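Long-range contacts in (S)-ureidoglycine aminohydrolase cupin domain-containing protein (Pseudomonas syringae pv. tomato, PDB 3MYX), which is of unknown function but belongs to the cupin superfamily and is named for a resemblance to (S)-ureidoglycine aminohydrolase: residues 5-13 and 207-218; 92-101 and 119-130. One frame throughout, in Å; residues are numbered along the deposited sequence. Where two conformers were deposited one is given.

Contact 1 (5-13 and 207-218)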
loop_
_atom_site.group_PDB
_atom_site.type_symbol
_atom_site.label_atom_id
_atom_site.label_comp_id
_atom_site.label_asym_id
_atom_site.label_seq_id
_atom_site.Cartn_x
_atom_site.Cartn_y
_atom_site.Cartn_z
ATOM N N PRO A 5 4.290 7.204 -15.414
ATOM C CA PRO A 5 3.621 6.447 -14.340
ATOM C C PRO A 5 3.179 5.075 -14.818
ATOM O O PRO A 5 2.640 4.941 -15.907
ATOM C CB PRO A 5 2.409 7.320 -13.982
ATOM C CG PRO A 5 2.193 8.199 -15.142
ATOM C CD PRO A 5 3.559 8.441 -15.734
ATOM N N THR A 6 3.405 4.057 -14.000
ATOM C CA THR A 6 3.048 2.709 -14.377
ATOM C C THR A 6 2.530 1.913 -13.172
ATOM O O THR A 6 2.400 2.451 -12.052
ATOM C CB THR A 6 4.239 1.984 -15.058
ATOM O OG1 THR A 6 3.764 0.826 -15.774
ATOM C CG2 THR A 6 5.310 1.615 -14.046
ATOM N N VAL A 7 2.193 0.661 -13.455
ATOM C CA VAL A 7 1.739 -0.313 -12.482
ATOM C C VAL A 7 2.940 -1.175 -12.126
ATOM O O VAL A 7 3.611 -1.729 -13.019
ATOM C CB VAL A 7 0.593 -1.177 -13.069
ATOM C CG1 VAL A 7 0.185 -2.272 -12.105
ATOM C CG2 VAL A 7 -0.599 -0.295 -13.475
ATOM N N LEU A 8 3.220 -1.272 -10.832
ATOM C CA LEU A 8 4.415 -1.939 -10.322
ATOM C C LEU A 8 4.081 -2.986 -9.284
ATOM O O LEU A 8 3.547 -2.667 -8.228
ATOM C CB LEU A 8 5.360 -0.907 -9.702
ATOM C CG LEU A 8 5.831 0.192 -10.663
ATOM C CD1 LEU A 8 6.513 1.323 -9.929
ATOM C CD2 LEU A 8 6.744 -0.415 -11.756
ATOM N N LEU A 9 4.396 -4.233 -9.595
ATOM C CA LEU A 9 4.263 -5.318 -8.624
ATOM C C LEU A 9 5.400 -5.147 -7.606
ATOM O O LEU A 9 6.577 -5.142 -7.977
ATOM C CB LEU A 9 4.302 -6.696 -9.314
ATOM C CG LEU A 9 3.518 -7.872 -8.706
ATOM C CD1 LEU A 9 3.803 -8.044 -7.237
ATOM C CD2 LEU A 9 2.006 -7.754 -8.921
ATOM N N LEU A 10 5.053 -4.973 -6.330
ATOM C CA LEU A 10 6.058 -4.749 -5.282
ATOM C C LEU A 10 6.538 -6.063 -4.664
ATOM O O LEU A 10 7.728 -6.230 -4.413
ATOM C CB LEU A 10 5.520 -3.821 -4.183
ATOM C CG LEU A 10 5.050 -2.435 -4.638
ATOM C CD1 LEU A 10 4.690 -1.602 -3.411
ATOM C CD2 LEU A 10 6.121 -1.716 -5.488
ATOM N N ALA A 11 5.613 -6.979 -4.381
ATOM C CA ALA A 11 5.979 -8.262 -3.818
ATOM C C ALA A 11 4.908 -9.291 -4.110
ATOM O O ALA A 11 3.720 -8.988 -4.075
ATOM C CB ALA A 11 6.198 -8.146 -2.304
ATOM N N ARG A 12 5.357 -10.512 -4.385
ATOM C CA ARG A 12 4.483 -11.656 -4.537
ATOM C C ARG A 12 4.302 -12.349 -3.194
ATOM O O ARG A 12 5.200 -12.320 -2.341
ATOM C CB ARG A 12 5.095 -12.672 -5.493
ATOM C CG ARG A 12 5.206 -12.235 -6.930
ATOM C CD ARG A 12 3.865 -12.172 -7.567
ATOM N NE ARG A 12 3.959 -12.004 -9.011
ATOM C CZ ARG A 12 2.925 -11.782 -9.812
ATOM N NH1 ARG A 12 1.692 -11.694 -9.328
ATOM N NH2 ARG A 12 3.125 -11.634 -11.107
ATOM N N ALA A 13 3.186 -13.056 -3.037
ATOM C CA ALA A 13 2.930 -13.800 -1.814
ATOM C C ALA A 13 4.082 -14.738 -1.437
ATOM O O ALA A 13 4.435 -14.832 -0.278
ATOM C CB ALA A 13 1.606 -14.583 -1.928
ATOM N N LEU A 207 -0.646 -7.898 -15.922
ATOM C CA LEU A 207 -0.185 -8.295 -14.610
ATOM C C LEU A 207 -1.330 -8.968 -13.867
ATOM O O LEU A 207 -2.371 -8.344 -13.648
ATOM C CB LEU A 207 0.263 -7.063 -13.831
ATOM C CG LEU A 207 0.808 -7.327 -12.439
ATOM C CD1 LEU A 207 2.164 -8.078 -12.524
ATOM C CD2 LEU A 207 0.951 -5.998 -11.700
ATOM N N THR A 208 -1.143 -10.223 -13.476
ATOM C CA THR A 208 -2.073 -10.910 -12.601
ATOM C C THR A 208 -1.630 -10.673 -11.169
ATOM O O THR A 208 -0.512 -11.028 -10.789
ATOM C CB THR A 208 -2.121 -12.401 -12.884
ATOM O OG1 THR A 208 -2.565 -12.587 -14.232
ATOM C CG2 THR A 208 -3.094 -13.085 -11.937
ATOM N N VAL A 209 -2.498 -10.026 -10.401
ATOM C CA VAL A 209 -2.257 -9.761 -8.993
ATOM C C VAL A 209 -3.033 -10.814 -8.227
ATOM O O VAL A 209 -4.258 -10.870 -8.284
ATOM C CB VAL A 209 -2.690 -8.328 -8.598
ATOM C CG1 VAL A 209 -2.268 -8.035 -7.146
ATOM C CG2 VAL A 209 -2.107 -7.307 -9.604
ATOM N N ASN A 210 -2.294 -11.678 -7.559
ATOM C CA ASN A 210 -2.863 -12.788 -6.827
ATOM C C ASN A 210 -3.023 -12.487 -5.354
ATOM O O ASN A 210 -2.513 -11.494 -4.833
ATOM C CB ASN A 210 -1.981 -14.029 -7.010
ATOM C CG ASN A 210 -1.937 -14.492 -8.445
ATOM O OD1 ASN A 210 -2.955 -14.891 -8.995
ATOM N ND2 ASN A 210 -0.753 -14.450 -9.060
ATOM N N THR A 211 -3.744 -13.364 -4.676
ATOM C CA THR A 211 -3.946 -13.234 -3.265
ATOM C C THR A 211 -2.586 -13.177 -2.553
ATOM O O THR A 211 -1.714 -14.004 -2.802
ATOM C CB THR A 211 -4.752 -14.417 -2.744
ATOM O OG1 THR A 211 -5.947 -14.580 -3.536
ATOM C CG2 THR A 211 -5.061 -14.235 -1.288
ATOM N N GLY A 212 -2.399 -12.187 -1.694
ATOM C CA GLY A 212 -1.156 -12.036 -0.950
ATOM C C GLY A 212 -0.087 -11.219 -1.651
ATOM O O GLY A 212 0.982 -11.007 -1.091
ATOM N N ASP A 213 -0.378 -10.763 -2.865
ATOM C CA ASP A 213 0.548 -9.883 -3.606
ATOM C C ASP A 213 0.261 -8.421 -3.279
ATOM O O ASP A 213 -0.882 -8.056 -3.006
ATOM C CB ASP A 213 0.391 -10.019 -5.119
ATOM C CG ASP A 213 0.726 -11.383 -5.667
ATOM O OD1 ASP A 213 1.259 -12.263 -4.960
ATOM O OD2 ASP A 213 0.444 -11.561 -6.875
ATOM N N THR A 214 1.297 -7.591 -3.360
ATOM C CA THR A 214 1.151 -6.146 -3.252
ATOM C C THR A 214 1.567 -5.488 -4.568
ATOM O O THR A 214 2.640 -5.786 -5.113
ATOM C CB THR A 214 2.009 -5.571 -2.123
ATOM O OG1 THR A 214 1.616 -6.169 -0.896
ATOM C CG2 THR A 214 1.844 -4.065 -2.043
ATOM N N VAL A 215 0.723 -4.589 -5.059
ATOM C CA VAL A 215 0.945 -3.829 -6.272
ATOM C C VAL A 215 0.759 -2.341 -5.969
ATOM O O VAL A 215 -0.033 -1.963 -5.098
ATOM C CB VAL A 215 -0.025 -4.287 -7.416
ATOM C CG1 VAL A 215 -1.488 -4.040 -7.062
ATOM C CG2 VAL A 215 0.331 -3.658 -8.772
ATOM N N PHE A 216 1.486 -1.499 -6.700
ATOM C CA PHE A 216 1.350 -0.049 -6.624
ATOM C C PHE A 216 0.978 0.482 -7.994
ATOM O O PHE A 216 1.635 0.162 -8.991
ATOM C CB PHE A 216 2.626 0.628 -6.120
ATOM C CG PHE A 216 2.508 2.130 -6.028
ATOM C CD1 PHE A 216 1.821 2.727 -4.979
ATOM C CD2 PHE A 216 3.035 2.941 -7.021
ATOM C CE1 PHE A 216 1.682 4.096 -4.929
ATOM C CE2 PHE A 216 2.917 4.305 -6.953
ATOM C CZ PHE A 216 2.240 4.880 -5.935
ATOM N N VAL A 217 -0.092 1.271 -8.042
ATOM C CA VAL A 217 -0.526 1.926 -9.268
ATOM C C VAL A 217 -0.319 3.431 -9.112
ATOM O O VAL A 217 -0.979 4.083 -8.311
ATOM C CB VAL A 217 -2.003 1.629 -9.591
ATOM C CG1 VAL A 217 -2.366 2.251 -10.941
ATOM C CG2 VAL A 217 -2.269 0.119 -9.608
ATOM N N ALA A 218 0.634 3.984 -9.842
ATOM C CA ALA A 218 0.906 5.407 -9.763
ATOM C C ALA A 218 -0.224 6.219 -10.370
ATOM O O ALA A 218 -0.865 5.803 -11.341
ATOM C CB ALA A 218 2.229 5.733 -10.490
HETATM O O HOH W 1 1.462 -11.694 -13.634
#
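Arg-12 and Asp-213 form the polar end of this contact. Arg-12 NH1 makes a salt bridge to Asp-213 OD2 at 2.8 Å, and a nearly straight hydrogen bond to Thr-208 O at 2.7 Å. Both acceptors lie close to the guanidinium plane, which fixes its rotation. A water joins Arg-12 NH2 to Thr-208 N. The carboxylate is gripped three ways. Its OD2 takes Arg-12 NH1 from one face and Asn-210 N from the other, while Asp-213 OD1 accepts from Ala-13 N at 2.8 Å. A bend at chi2 (-71°) carries the arginine back over Leu-9, whose CG lies beneath the centre of the guanidinium.

Backbone bonds pair strand 7-11 with strand 214-217 in antiparallel fashion. Leu-8 and Phe-216 exchange two bonds. Further on, Leu-10 N and Ala-11 N both donate to Thr-214 O, a classic beta bulge. Strand 7-11 is one edge strand of the seven-stranded sheet, added by the N-terminal end to the C-terminal, cupin-like half.

Apolar packing fills the face that carries Val-7, Leu-9, Val-215 and Val-217. In the conformers given, Leu-9 CD2 lies over Leu-207 CD2. Val-7 CG1, anti to the backbone N (chi1 175°), meets Val-215 CG2 at 3.6 Å and Leu-207 CD2 at 3.8 Å. At the bulge Leu-10 CD1 meets Phe-216 CB at 4.1 Å.

Contact 2 (92-101 and 119-130). With EDO (1,2-ethanediol), chain D.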
loop_
_atom_site.group_PDB
_atom_site.type_symbol
_atom_site.label_atom_id
_atom_site.label_comp_id
_atom_site.label_asym_id
_atom_site.label_seq_id
_atom_site.Cartn_x
_atom_site.Cartn_y
_atom_site.Cartn_z
ATOM N N SER A 92 -1.069 -5.501 8.386
ATOM C CA SER A 92 -0.719 -4.151 8.001
ATOM C C SER A 92 -1.003 -3.156 9.129
ATOM O O SER A 92 -1.860 -3.387 9.991
ATOM C CB SER A 92 -1.517 -3.781 6.739
ATOM O OG SER A 92 -1.184 -2.486 6.275
ATOM N N ALA A 93 -0.246 -2.064 9.130
ATOM C CA ALA A 93 -0.440 -0.963 10.050
ATOM C C ALA A 93 0.024 0.321 9.398
ATOM O O ALA A 93 0.729 0.309 8.381
ATOM C CB ALA A 93 0.310 -1.180 11.364
ATOM N N VAL A 94 -0.360 1.429 10.025
ATOM C CA VAL A 94 0.046 2.763 9.593
ATOM C C VAL A 94 0.803 3.454 10.729
ATOM O O VAL A 94 0.379 3.391 11.885
ATOM C CB VAL A 94 -1.187 3.650 9.253
ATOM C CG1 VAL A 94 -0.718 5.012 8.709
ATOM C CG2 VAL A 94 -2.079 2.929 8.286
ATOM N N ILE A 95 1.933 4.067 10.395
ATOM C CA ILE A 95 2.649 4.980 11.292
ATOM C C ILE A 95 2.293 6.396 10.851
ATOM O O ILE A 95 2.603 6.792 9.723
ATOM C CB ILE A 95 4.174 4.787 11.197
ATOM C CG1 ILE A 95 4.559 3.339 11.524
ATOM C CG2 ILE A 95 4.879 5.762 12.124
ATOM C CD1 ILE A 95 6.036 2.993 11.290
ATOM N N GLY A 96 1.602 7.151 11.693
ATOM C CA GLY A 96 1.277 8.501 11.345
ATOM C C GLY A 96 2.503 9.387 11.357
ATOM O O GLY A 96 3.515 9.111 12.052
ATOM N N ARG A 97 2.447 10.481 10.617
ATOM C CA ARG A 97 3.534 11.455 10.646
ATOM C C ARG A 97 3.717 11.989 12.084
ATOM O O ARG A 97 2.745 12.311 12.761
ATOM C CB ARG A 97 3.239 12.595 9.656
ATOM C CG ARG A 97 4.464 13.329 9.156
ATOM C CD ARG A 97 4.085 14.393 8.120
ATOM N NE ARG A 97 5.253 14.981 7.448
ATOM C CZ ARG A 97 5.748 14.621 6.249
ATOM N NH1 ARG A 97 5.178 13.654 5.500
ATOM N NH2 ARG A 97 6.846 15.248 5.782
ATOM N N GLY A 98 4.972 12.073 12.529
ATOM C CA GLY A 98 5.321 12.614 13.840
ATOM C C GLY A 98 5.361 11.604 14.960
ATOM O O GLY A 98 5.712 11.955 16.088
ATOM N N THR A 99 5.011 10.352 14.678
ATOM C CA THR A 99 4.956 9.325 15.713
ATOM C C THR A 99 6.344 9.020 16.283
ATOM O O THR A 99 7.291 8.812 15.537
ATOM C CB THR A 99 4.354 8.013 15.151
ATOM O OG1 THR A 99 3.121 8.281 14.482
ATOM C CG2 THR A 99 4.075 7.020 16.253
ATOM N N GLN A 100 6.444 8.991 17.615
ATOM C CA GLN A 100 7.630 8.442 18.263
ATOM C C GLN A 100 7.477 6.931 18.216
ATOM O O GLN A 100 6.540 6.373 18.787
ATOM C CB GLN A 100 7.750 8.921 19.692
ATOM C CG GLN A 100 9.037 8.498 20.346
ATOM C CD GLN A 100 9.013 8.730 21.834
ATOM O OE1 GLN A 100 8.311 8.037 22.562
ATOM N NE2 GLN A 100 9.798 9.687 22.289
ATOM N N VAL A 101 8.347 6.255 17.476
ATOM C CA VAL A 101 8.105 4.844 17.184
ATOM C C VAL A 101 9.395 4.045 17.171
ATOM O O VAL A 101 10.425 4.496 16.649
ATOM C CB VAL A 101 7.326 4.672 15.845
ATOM C CG1 VAL A 101 8.131 5.206 14.666
ATOM C CG2 VAL A 101 6.914 3.215 15.627
ATOM N N ALA A 119 4.400 16.621 3.815
ATOM C CA ALA A 119 3.261 16.971 4.655
ATOM C C ALA A 119 2.368 17.969 3.941
ATOM O O ALA A 119 2.871 18.937 3.350
ATOM C CB ALA A 119 3.736 17.560 5.983
ATOM N N SER A 120 1.056 17.759 4.008
ATOM C CA SER A 120 0.087 18.721 3.459
ATOM C C SER A 120 -0.984 19.162 4.459
ATOM O O SER A 120 -2.024 19.730 4.095
ATOM C CB SER A 120 -0.561 18.134 2.210
ATOM O OG SER A 120 -1.426 17.084 2.548
ATOM N N GLY A 121 -0.710 18.958 5.725
ATOM C CA GLY A 121 -1.583 19.390 6.796
ATOM C C GLY A 121 -0.970 18.859 8.071
ATOM O O GLY A 121 0.161 18.355 8.069
ATOM N N PRO A 122 -1.701 18.959 9.186
ATOM C CA PRO A 122 -1.110 18.665 10.485
ATOM C C PRO A 122 -0.945 17.159 10.758
ATOM O O PRO A 122 -1.696 16.322 10.246
ATOM C CB PRO A 122 -2.102 19.311 11.452
ATOM C CG PRO A 122 -3.396 19.182 10.768
ATOM C CD PRO A 122 -3.084 19.428 9.329
ATOM N N ASP A 123 0.043 16.825 11.574
ATOM C CA ASP A 123 0.332 15.445 11.941
ATOM C C ASP A 123 -0.864 14.796 12.633
ATOM O O ASP A 123 -1.481 15.397 13.514
ATOM C CB ASP A 123 1.471 15.404 12.944
ATOM C CG ASP A 123 2.831 15.695 12.358
ATOM O OD1 ASP A 123 2.961 15.863 11.131
ATOM O OD2 ASP A 123 3.789 15.743 13.189
ATOM N N LYS A 124 -1.146 13.561 12.253
ATOM C CA LYS A 124 -2.047 12.675 12.992
ATOM C C LYS A 124 -1.202 11.488 13.444
ATOM O O LYS A 124 -1.036 10.509 12.722
ATOM C CB LYS A 124 -3.199 12.274 12.105
ATOM C CG LYS A 124 -4.346 11.632 12.786
ATOM C CD LYS A 124 -5.575 11.672 11.795
ATOM C CE LYS A 124 -6.865 11.333 12.379
ATOM N NZ LYS A 124 -7.876 11.202 11.354
ATOM N N SER A 125 -0.568 11.657 14.599
ATOM C CA SER A 125 0.473 10.750 15.045
ATOM C C SER A 125 -0.116 9.558 15.802
ATOM O O SER A 125 -1.175 9.634 16.423
ATOM C CB SER A 125 1.462 11.495 15.927
ATOM O OG SER A 125 0.845 11.980 17.100
ATOM N N GLY A 126 0.617 8.457 15.757
ATOM C CA GLY A 126 0.229 7.218 16.388
ATOM C C GLY A 126 0.294 6.065 15.403
ATOM O O GLY A 126 0.417 6.250 14.197
ATOM N N ILE A 127 0.186 4.862 15.948
ATOM C CA ILE A 127 0.142 3.654 15.130
ATOM C C ILE A 127 -1.300 3.150 15.040
ATOM O O ILE A 127 -2.007 3.086 16.040
ATOM C CB ILE A 127 1.013 2.508 15.701
ATOM C CG1 ILE A 127 2.433 2.954 16.030
ATOM C CG2 ILE A 127 1.040 1.344 14.725
ATOM C CD1 ILE A 127 3.080 2.075 17.169
ATOM N N THR A 128 -1.728 2.795 13.828
ATOM C CA THR A 128 -3.069 2.251 13.590
ATOM C C THR A 128 -2.937 0.861 12.959
ATOM O O THR A 128 -2.414 0.735 11.863
ATOM C CB THR A 128 -3.917 3.176 12.665
ATOM O OG1 THR A 128 -4.004 4.486 13.238
ATOM C CG2 THR A 128 -5.344 2.648 12.492
ATOM N N ALA A 129 -3.398 -0.169 13.665
ATOM C CA ALA A 129 -3.474 -1.528 13.114
ATOM C C ALA A 129 -4.674 -1.627 12.177
ATOM O O ALA A 129 -5.689 -0.949 12.382
ATOM C CB ALA A 129 -3.612 -2.540 14.242
ATOM N N LEU A 130 -4.568 -2.468 11.154
ATOM C CA LEU A 130 -5.604 -2.595 10.112
ATOM C C LEU A 130 -6.077 -4.042 10.032
ATOM O O LEU A 130 -5.372 -4.884 9.482
ATOM C CB LEU A 130 -5.067 -2.146 8.743
ATOM C CG LEU A 130 -4.427 -0.758 8.667
ATOM C CD1 LEU A 130 -3.709 -0.589 7.318
ATOM C CD2 LEU A 130 -5.424 0.369 8.895
HETATM C C1 EDO D . 8.538 4.247 22.046
HETATM O O1 EDO D . 7.899 5.466 22.418
HETATM C C2 EDO D . 9.598 4.531 21.003
HETATM O O2 EDO D . 10.620 5.398 21.548
HETATM O O HOH W 2 -3.555 -6.710 9.849
HETATM O O HOH W 3 -0.224 11.569 10.212
#
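Arg-97, in the conformer given, lies across Asp-123 at about a right angle and ends against Ala-119. Its chain is extended from CG to NE, with CG anti to the backbone N (chi1 -156°). This carries the flat guanidinium to Ala-119, whose CB sits over one face. Ala-119 N is over the same group, offset toward the rim. Asp-123 OD1 touches the aliphatic part, 3.5 Å from Arg-97 CD. The guanidinium and carboxylate planes are 45° apart, and Asp-123 OD1 stays 4.4 Å from Arg-97 NE, beyond a salt bridge. Arg-97 NH2 is instead hydrogen-bonded to Thr-117 O.

Thr-99 turns its hydroxyl toward Gly-126. Thr-99 OG1 lies beside its own backbone N (chi1 -51°) and accepts a nearly straight bond from Gly-126 N at 2.8 Å. The same OG1 donates to Gly-96 O, from above the carbonyl plane. One hydroxyl therefore ties the type II turn of Gly-96 to Thr-99 to the opposite segment. Gly-96 N returns a bond to Gly-126 O. A water links Arg-97 N and Lys-124 N.

Between strands 92-95 and 127-130, apolar groups meet on both faces. The Leu-130 and Val-94 side chains cross obliquely, Leu-130 CD1 being 4.0 Å from Val-94 CG2. On the other face Ile-127 CG2 nears Ala-93 CB, and Ile-127 CD1 nears Val-101 CG2. Phe-160 of strand 154-161 touches both Val-94 and Thr-128.

Val-94 and Thr-128 are a hydrogen-bonded antiparallel pair, flanked by Ala-93 with Ala-129 and Ile-95 with Ile-127. Strand 127-130 thereby extends an antiparallel sheet through strand 92-95, which also pairs with strand 66-71. Ile-127 also packs on Leu-78 of strand 75-80, in another sheet. The arrangement is consistent with one wall of a cupin jelly-roll barrel.

The centres of the two contacts are 24 Å apart, on opposite sides of the centre of the chain, and their nearest atoms are about 9 Å apart. Contact 2 is nested inside the long loop that contact 1 closes, so the order is 5-13, 92-101, 119-130, 207-218. Contact 1 lies in the seven-stranded sheet that also holds strands 154-161 and 188-192, contact 2 in the sheet of strand 66-71. Strand 154-161 joins them, packing Phe-160 on Val-94 and Thr-128, and Leu-159 on Leu-130. The antiparallel sheets fall into two sets, consistent with two cupin-like halves. The first strand of the chain pairs with the later half.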